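Long-range contact in SorB (Sorangium cellulosum, PDB 6B2V), which forms, as the pyran synthase domain of module nine of the sorangicin polyketide assembly line, a pyran ring in the growing antibiotic chain: residues D57-E69 with A202-L214. Residues are numbered along the deposited sequence; the frame is centred on the assembly and turned at random.
Sequences DHEQLFPAVAYLE and AFLLDPNLGNSVL
E69 reaches from helix 64-77 to the loop before helix 207-225. Its CB and CG pass beside L205 O, and CG also meets the edge of the F203 ring, 3.9 Å from CD1. A bend at chi2 then turns the carboxylate to the loop backbone, where OE1 accepts from L205 N at 3.0 Å and OE2 from L204 N at 2.9 Å. Both N-H groups come from above the carboxylate plane; OE2 also meets R72 in a salt bridge and H28 in a hydrogen bond, which probably favours the charged form.

One turn earlier, V65 is a knob in the hole of P207, G210, N211 and L214, with CG2 3.9 Å from CA of G210, whose lack of a side chain admits it. A water bridges V65 N and N211 ND2, while N211 OD1 lies 3.4 Å from H58 CD2, the amide and ring planes 9° apart. N208 ND2 gives D57 OD2 a long but nearly straight hydrogen bond on its anti side (3.3 Å, 174°). Within these segments the helix axes pass 8.9 Å apart, N-to-C directions 122° from each other. This buried contact joins the predicted N- and C-terminal hotdog folds, as in the double-hotdog polyketide synthase dehydratases.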
ATOM      1  N   ASP A  57       5.521  -0.308  14.722  1.00 28.34           N
ATOM      2  CA  ASP A  57       6.009  -1.375  13.839  1.00 26.91           C
ATOM      3  C   ASP A  57       6.737  -0.795  12.597  1.00 26.97           C
ATOM      4  O   ASP A  57       7.177  -1.515  11.761  1.00 25.48           O
ATOM      5  CB  ASP A  57       4.841  -2.259  13.341  1.00 26.29           C
ATOM      6  CG  ASP A  57       4.236  -3.180  14.425  1.00 30.11           C
ATOM      7  OD1 ASP A  57       4.810  -3.278  15.478  1.00 27.63           O
ATOM      8  OD2 ASP A  57       3.171  -3.748  14.180  1.00 29.20           O
ATOM      9  N   HIS A  58       6.787   0.521  12.467  1.00 23.75           N
ATOM     10  CA  HIS A  58       7.310   1.152  11.271  1.00 21.08           C
ATOM     11  C   HIS A  58       8.209   2.360  11.508  1.00 23.34           C
ATOM     12  O   HIS A  58       8.122   3.309  10.815  1.00 19.48           O
ATOM     13  CB  HIS A  58       6.100   1.539  10.402  1.00 20.13           C
ATOM     14  CG  HIS A  58       6.372   1.633   8.949  1.00 20.65           C
ATOM     15  ND1 HIS A  58       6.536   2.838   8.316  1.00 17.05           N
ATOM     16  CD2 HIS A  58       6.505   0.693   8.001  1.00 19.01           C
ATOM     17  CE1 HIS A  58       6.742   2.631   7.042  1.00 20.17           C
ATOM     18  NE2 HIS A  58       6.722   1.337   6.822  1.00 20.16           N
ATOM     19  N   GLU A  59       8.950   2.351  12.592  1.00 21.81           N
ATOM     20  CA  GLU A  59       9.904   3.399  12.957  1.00 22.07           C
ATOM     21  C   GLU A  59       9.305   4.771  13.130  1.00 20.30           C
ATOM     22  O   GLU A  59       9.934   5.729  12.862  1.00 24.30           O
ATOM     23  CB  GLU A  59      11.094   3.438  12.027  1.00 23.47           C
ATOM     24  CG  GLU A  59      11.940   2.180  12.068  1.00 26.14           C
ATOM     25  CD  GLU A  59      13.132   2.176  11.135  1.00 29.75           C
ATOM     26  OE1 GLU A  59      13.287   3.072  10.351  1.00 34.51           O
ATOM     27  OE2 GLU A  59      13.925   1.228  11.196  1.00 35.74           O
ATOM     28  N   GLN A  60       8.050   4.772  13.515  1.00 19.99           N
ATOM     29  CA  GLN A  60       7.273   5.958  13.779  1.00 19.82           C
ATOM     30  C   GLN A  60       6.889   6.756  12.549  1.00 21.93           C
ATOM     31  O   GLN A  60       6.396   7.840  12.677  1.00 21.27           O
ATOM     32  CB  GLN A  60       7.927   6.873  14.801  1.00 24.98           C
ATOM     33  CG  GLN A  60       8.300   6.188  16.100  1.00 25.26           C
ATOM     34  CD  GLN A  60       7.156   5.528  16.814  1.00 28.21           C
ATOM     35  OE1 GLN A  60       7.267   4.419  17.237  1.00 31.05           O
ATOM     36  NE2 GLN A  60       6.108   6.216  16.991  1.00 28.01           N
ATOM     37  N   LEU A  61       7.075   6.158  11.395  1.00 18.59           N
ATOM     38  CA  LEU A  61       6.773   6.775  10.120  1.00 17.71           C
ATOM     39  C   LEU A  61       5.440   6.247   9.602  1.00 18.60           C
ATOM     40  O   LEU A  61       5.254   5.104   9.466  1.00 16.64           O
ATOM     41  CB  LEU A  61       7.900   6.483   9.135  1.00 17.33           C
ATOM     42  CG  LEU A  61       7.635   6.825   7.677  1.00 17.86           C
ATOM     43  CD1 LEU A  61       7.593   8.313   7.474  1.00 17.91           C
ATOM     44  CD2 LEU A  61       8.639   6.211   6.759  1.00 20.63           C
ATOM     45  N   PHE A  62       4.512   7.137   9.291  1.00 15.94           N
ATOM     46  CA  PHE A  62       3.205   6.704   8.842  1.00 17.27           C
ATOM     47  C   PHE A  62       3.412   6.041   7.508  1.00 14.94           C
ATOM     48  O   PHE A  62       3.870   6.651   6.609  1.00 16.70           O
ATOM     49  CB  PHE A  62       2.304   7.943   8.724  1.00 15.93           C
ATOM     50  CG  PHE A  62       0.836   7.666   8.765  1.00 15.44           C
ATOM     51  CD1 PHE A  62       0.175   7.281   7.661  1.00 12.92           C
ATOM     52  CD2 PHE A  62       0.120   7.865   9.907  1.00 17.34           C
ATOM     53  CE1 PHE A  62      -1.183   7.073   7.668  1.00 13.83           C
ATOM     54  CE2 PHE A  62      -1.240   7.623   9.945  1.00 18.61           C
ATOM     55  CZ  PHE A  62      -1.890   7.223   8.823  1.00 15.05           C
ATOM     56  N   PRO A  63       2.988   4.795   7.387  1.00 16.07           N
ATOM     57  CA  PRO A  63       3.242   4.079   6.161  1.00 16.38           C
ATOM     58  C   PRO A  63       2.452   4.602   5.003  1.00 13.81           C
ATOM     59  O   PRO A  63       1.314   4.914   5.134  1.00 13.99           O
ATOM     60  CB  PRO A  63       2.820   2.635   6.480  1.00 17.38           C
ATOM     61  CG  PRO A  63       2.770   2.569   7.925  1.00 17.81           C
ATOM     62  CD  PRO A  63       2.384   3.928   8.391  1.00 15.85           C
ATOM     63  N   ALA A  64       3.055   4.512   3.842  1.00 15.56           N
ATOM     64  CA  ALA A  64       2.416   4.974   2.618  1.00 16.17           C
ATOM     65  C   ALA A  64       1.084   4.262   2.384  1.00 15.57           C
ATOM     66  O   ALA A  64       0.093   4.816   2.073  1.00 14.33           O
ATOM     67  CB  ALA A  64       3.335   4.722   1.432  1.00 16.81           C
ATOM     68  N   VAL A  65       1.118   2.978   2.655  1.00 15.30           N
ATOM     69  CA  VAL A  65      -0.003   2.127   2.483  1.00 14.45           C
ATOM     70  C   VAL A  65      -1.160   2.461   3.409  1.00 14.87           C
ATOM     71  O   VAL A  65      -2.258   2.171   3.126  1.00 14.75           O
ATOM     72  CB  VAL A  65       0.449   0.643   2.483  1.00 17.14           C
ATOM     73  CG1 VAL A  65       0.631   0.072   3.863  1.00 17.50           C
ATOM     74  CG2 VAL A  65      -0.243  -0.215   1.474  1.00 21.08           C
ATOM     75  N   ALA A  66      -0.853   2.993   4.581  1.00 13.71           N
ATOM     76  CA  ALA A  66      -1.871   3.383   5.549  1.00 14.20           C
ATOM     77  C   ALA A  66      -2.714   4.549   5.069  1.00 13.42           C
ATOM     78  O   ALA A  66      -3.805   4.677   5.462  1.00 14.58           O
ATOM     79  CB  ALA A  66      -1.304   3.636   6.924  1.00 14.89           C
ATOM     80  N   TYR A  67      -2.150   5.408   4.228  1.00 12.42           N
ATOM     81  CA  TYR A  67      -2.921   6.508   3.684  1.00 13.66           C
ATOM     82  C   TYR A  67      -4.028   6.007   2.789  1.00 14.66           C
ATOM     83  O   TYR A  67      -5.053   6.604   2.692  1.00 14.19           O
ATOM     84  CB  TYR A  67      -2.026   7.486   2.921  1.00 12.41           C
ATOM     85  CG  TYR A  67      -0.987   8.242   3.757  1.00 11.28           C
ATOM     86  CD1 TYR A  67      -1.351   9.308   4.524  1.00 12.97           C
ATOM     87  CD2 TYR A  67       0.324   7.940   3.673  1.00 12.64           C
ATOM     88  CE1 TYR A  67      -0.427   9.988   5.261  1.00 14.81           C
ATOM     89  CE2 TYR A  67       1.256   8.604   4.404  1.00 14.04           C
ATOM     90  CZ  TYR A  67       0.891   9.635   5.190  1.00 15.47           C
ATOM     91  OH  TYR A  67       1.859  10.294   5.862  1.00 16.63           O
ATOM     92  N   LEU A  68      -3.742   4.951   2.051  1.00 13.34           N
ATOM     93  CA  LEU A  68      -4.703   4.369   1.163  1.00 12.38           C
ATOM     94  C   LEU A  68      -5.846   3.808   1.964  1.00 14.35           C
ATOM     95  O   LEU A  68      -6.946   3.965   1.623  1.00 15.58           O
ATOM     96  CB  LEU A  68      -4.091   3.261   0.305  1.00 13.81           C
ATOM     97  CG  LEU A  68      -2.948   3.672  -0.620  1.00 13.27           C
ATOM     98  CD1 LEU A  68      -2.358   2.505  -1.351  1.00 15.72           C
ATOM     99  CD2 LEU A  68      -3.367   4.739  -1.604  1.00 14.81           C
ATOM    100  N   GLU A  69      -5.500   3.117   3.022  1.00 13.43           N
ATOM    101  CA  GLU A  69      -6.526   2.563   3.904  1.00 14.44           C
ATOM    102  C   GLU A  69      -7.357   3.676   4.577  1.00 16.10           C
ATOM    103  O   GLU A  69      -8.513   3.557   4.725  1.00 16.58           O
ATOM    104  CB  GLU A  69      -5.899   1.606   4.941  1.00 14.09           C
ATOM    105  CG  GLU A  69      -6.829   1.078   6.044  1.00 15.23           C
ATOM    106  CD  GLU A  69      -7.870   0.084   5.579  1.00 15.66           C
ATOM    107  OE1 GLU A  69      -7.807  -0.392   4.494  1.00 15.18           O
ATOM    108  OE2 GLU A  69      -8.742  -0.188   6.370  1.00 17.70           O
ATOM    109  N   ALA A 202     -10.825  -4.206  12.000  1.00 19.26           N
ATOM    110  CA  ALA A 202     -11.411  -3.006  11.425  1.00 21.09           C
ATOM    111  C   ALA A 202     -10.731  -2.604  10.115  1.00 20.15           C
ATOM    112  O   ALA A 202     -11.313  -2.007   9.233  1.00 19.80           O
ATOM    113  CB  ALA A 202     -11.390  -1.866  12.399  1.00 22.91           C
ATOM    114  N   PHE A 203      -9.469  -2.958  10.016  1.00 24.40           N
ATOM    115  CA  PHE A 203      -8.725  -2.671   8.806  1.00 19.20           C
ATOM    116  C   PHE A 203      -9.168  -3.546   7.629  1.00 20.32           C
ATOM    117  O   PHE A 203      -9.397  -4.697   7.843  1.00 23.33           O
ATOM    118  CB  PHE A 203      -7.246  -2.998   9.002  1.00 17.57           C
ATOM    119  CG  PHE A 203      -6.453  -2.011   9.808  1.00 17.02           C
ATOM    120  CD1 PHE A 203      -6.318  -0.708   9.433  1.00 20.03           C
ATOM    121  CD2 PHE A 203      -5.744  -2.426  10.884  1.00 19.91           C
ATOM    122  CE1 PHE A 203      -5.539   0.155  10.151  1.00 30.07           C
ATOM    123  CE2 PHE A 203      -4.981  -1.576  11.618  1.00 27.65           C
ATOM    124  CZ  PHE A 203      -4.878  -0.277  11.244  1.00 32.26           C
ATOM    125  N   LEU A 204      -9.356  -3.000   6.445  1.00 15.06           N
ATOM    126  CA  LEU A 204      -9.573  -3.830   5.287  1.00 16.75           C
ATOM    127  C   LEU A 204      -8.158  -4.284   4.897  1.00 20.44           C
ATOM    128  O   LEU A 204      -7.863  -5.458   4.886  1.00 19.23           O
ATOM    129  CB  LEU A 204     -10.241  -3.108   4.174  1.00 16.42           C
ATOM    130  CG  LEU A 204     -10.424  -3.892   2.884  1.00 21.25           C
ATOM    131  CD1 LEU A 204     -10.953  -5.290   3.098  1.00 29.14           C
ATOM    132  CD2 LEU A 204     -11.320  -3.146   1.943  1.00 24.89           C
ATOM    133  N   LEU A 205      -7.281  -3.317   4.670  1.00 16.60           N
ATOM    134  CA  LEU A 205      -5.871  -3.610   4.469  1.00 16.72           C
ATOM    135  C   LEU A 205      -5.046  -3.099   5.674  1.00 16.97           C
ATOM    136  O   LEU A 205      -4.766  -1.959   5.746  1.00 16.74           O
ATOM    137  CB  LEU A 205      -5.336  -2.967   3.206  1.00 15.21           C
ATOM    138  CG  LEU A 205      -3.904  -3.308   2.798  1.00 14.17           C
ATOM    139  CD1 LEU A 205      -3.695  -4.802   2.632  1.00 16.34           C
ATOM    140  CD2 LEU A 205      -3.545  -2.583   1.539  1.00 17.01           C
ATOM    141  N   ASP A 206      -4.657  -4.001   6.560  1.00 15.98           N
ATOM    142  CA  ASP A 206      -3.803  -3.710   7.675  1.00 17.61           C
ATOM    143  C   ASP A 206      -2.471  -3.275   7.068  1.00 18.21           C
ATOM    144  O   ASP A 206      -1.991  -3.858   6.181  1.00 14.77           O
ATOM    145  CB  ASP A 206      -3.553  -5.006   8.508  1.00 21.02           C
ATOM    146  CG  ASP A 206      -2.758  -4.790   9.812  1.00 24.16           C
ATOM    147  OD1 ASP A 206      -1.624  -4.335   9.879  1.00 30.70           O
ATOM    148  OD2 ASP A 206      -3.236  -5.151  10.835  1.00 35.96           O
ATOM    149  N   PRO A 207      -1.836  -2.314   7.692  1.00 18.50           N
ATOM    150  CA  PRO A 207      -0.584  -1.813   7.178  1.00 17.89           C
ATOM    151  C   PRO A 207       0.490  -2.875   7.121  1.00 15.82           C
ATOM    152  O   PRO A 207       1.303  -2.789   6.289  1.00 16.27           O
ATOM    153  CB  PRO A 207      -0.257  -0.677   8.138  1.00 19.01           C
ATOM    154  CG  PRO A 207      -1.571  -0.181   8.519  1.00 18.51           C
ATOM    155  CD  PRO A 207      -2.436  -1.376   8.651  1.00 19.74           C
ATOM    156  N   ASN A 208       0.513  -3.782   8.061  1.00 14.17           N
ATOM    157  CA  ASN A 208       1.534  -4.806   8.010  1.00 15.28           C
ATOM    158  C   ASN A 208       1.404  -5.705   6.762  1.00 16.21           C
ATOM    159  O   ASN A 208       2.387  -6.088   6.194  1.00 14.06           O
ATOM    160  CB  ASN A 208       1.519  -5.642   9.286  1.00 19.53           C
ATOM    161  CG  ASN A 208       2.158  -4.925  10.468  1.00 25.52           C
ATOM    162  OD1 ASN A 208       2.928  -4.068  10.292  1.00 28.01           O
ATOM    163  ND2 ASN A 208       1.772  -5.293  11.651  1.00 29.27           N
ATOM    164  N   LEU A 209       0.171  -6.063   6.438  1.00 13.38           N
ATOM    165  CA  LEU A 209      -0.106  -6.816   5.248  1.00 11.24           C
ATOM    166  C   LEU A 209       0.166  -5.957   3.998  1.00 11.85           C
ATOM    167  O   LEU A 209       0.730  -6.415   3.100  1.00 10.54           O
ATOM    168  CB  LEU A 209      -1.539  -7.353   5.247  1.00 11.31           C
ATOM    169  CG  LEU A 209      -1.997  -8.149   4.011  1.00 11.35           C
ATOM    170  CD1 LEU A 209      -1.065  -9.294   3.695  1.00 12.81           C
ATOM    171  CD2 LEU A 209      -3.365  -8.689   4.283  1.00 12.69           C
ATOM    172  N   GLY A 210      -0.245  -4.702   4.011  1.00 11.90           N
ATOM    173  CA  GLY A 210       0.037  -3.862   2.871  1.00 10.96           C
ATOM    174  C   GLY A 210       1.506  -3.692   2.572  1.00  9.75           C
ATOM    175  O   GLY A 210       1.905  -3.724   1.498  1.00 10.26           O
ATOM    176  N   ASN A 211       2.269  -3.502   3.620  1.00 11.42           N
ATOM    177  CA  ASN A 211       3.718  -3.423   3.472  1.00 12.23           C
ATOM    178  C   ASN A 211       4.317  -4.739   2.974  1.00 11.23           C
ATOM    179  O   ASN A 211       5.272  -4.744   2.291  1.00 12.95           O
ATOM    180  CB  ASN A 211       4.384  -3.025   4.775  1.00 13.24           C
ATOM    181  CG  ASN A 211       4.344  -1.538   5.001  1.00 20.82           C
ATOM    182  OD1 ASN A 211       4.324  -1.108   6.104  1.00 24.21           O
ATOM    183  ND2 ASN A 211       4.359  -0.814   3.964  1.00 21.95           N
ATOM    184  N   SER A 212       3.713  -5.843   3.369  1.00 11.17           N
ATOM    185  CA  SER A 212       4.160  -7.135   2.882  1.00 12.43           C
ATOM    186  C   SER A 212       3.997  -7.246   1.367  1.00 12.36           C
ATOM    187  O   SER A 212       4.682  -7.956   0.741  1.00 13.30           O
ATOM    188  CB  SER A 212       3.415  -8.269   3.553  1.00 11.95           C
ATOM    189  OG  SER A 212       3.626  -8.253   4.922  1.00 12.18           O
ATOM    190  N   VAL A 213       2.949  -6.674   0.853  1.00 10.31           N
ATOM    191  CA  VAL A 213       2.756  -6.659  -0.586  1.00 10.63           C
ATOM    192  C   VAL A 213       3.765  -5.757  -1.336  1.00 10.65           C
ATOM    193  O   VAL A 213       4.238  -6.064  -2.370  1.00 11.46           O
ATOM    194  CB  VAL A 213       1.320  -6.236  -0.946  1.00 11.49           C
ATOM    195  CG1 VAL A 213       1.092  -6.266  -2.427  1.00 11.20           C
ATOM    196  CG2 VAL A 213       0.299  -7.094  -0.268  1.00 11.32           C
ATOM    197  N   LEU A 214       4.004  -4.605  -0.758  1.00 11.18           N
ATOM    198  CA  LEU A 214       4.931  -3.656  -1.352  1.00 12.29           C
ATOM    199  C   LEU A 214       6.416  -3.992  -1.289  1.00 12.15           C
ATOM    200  O   LEU A 214       7.133  -3.661  -2.149  1.00 12.89           O
ATOM    201  CB  LEU A 214       4.701  -2.220  -0.844  1.00 14.26           C
ATOM    202  CG  LEU A 214       3.296  -1.630  -1.096  1.00 12.96           C
ATOM    203  CD1 LEU A 214       3.266  -0.145  -0.842  1.00 18.66           C
ATOM    204  CD2 LEU A 214       2.745  -1.953  -2.465  1.00 15.80           C
TER
HETATM  205  O   HOH W   1       3.840   1.564   3.071  1.00 20.48           O
HETATM  206  O   HOH W   2      -2.702  -0.147   5.117  1.00 20.97           O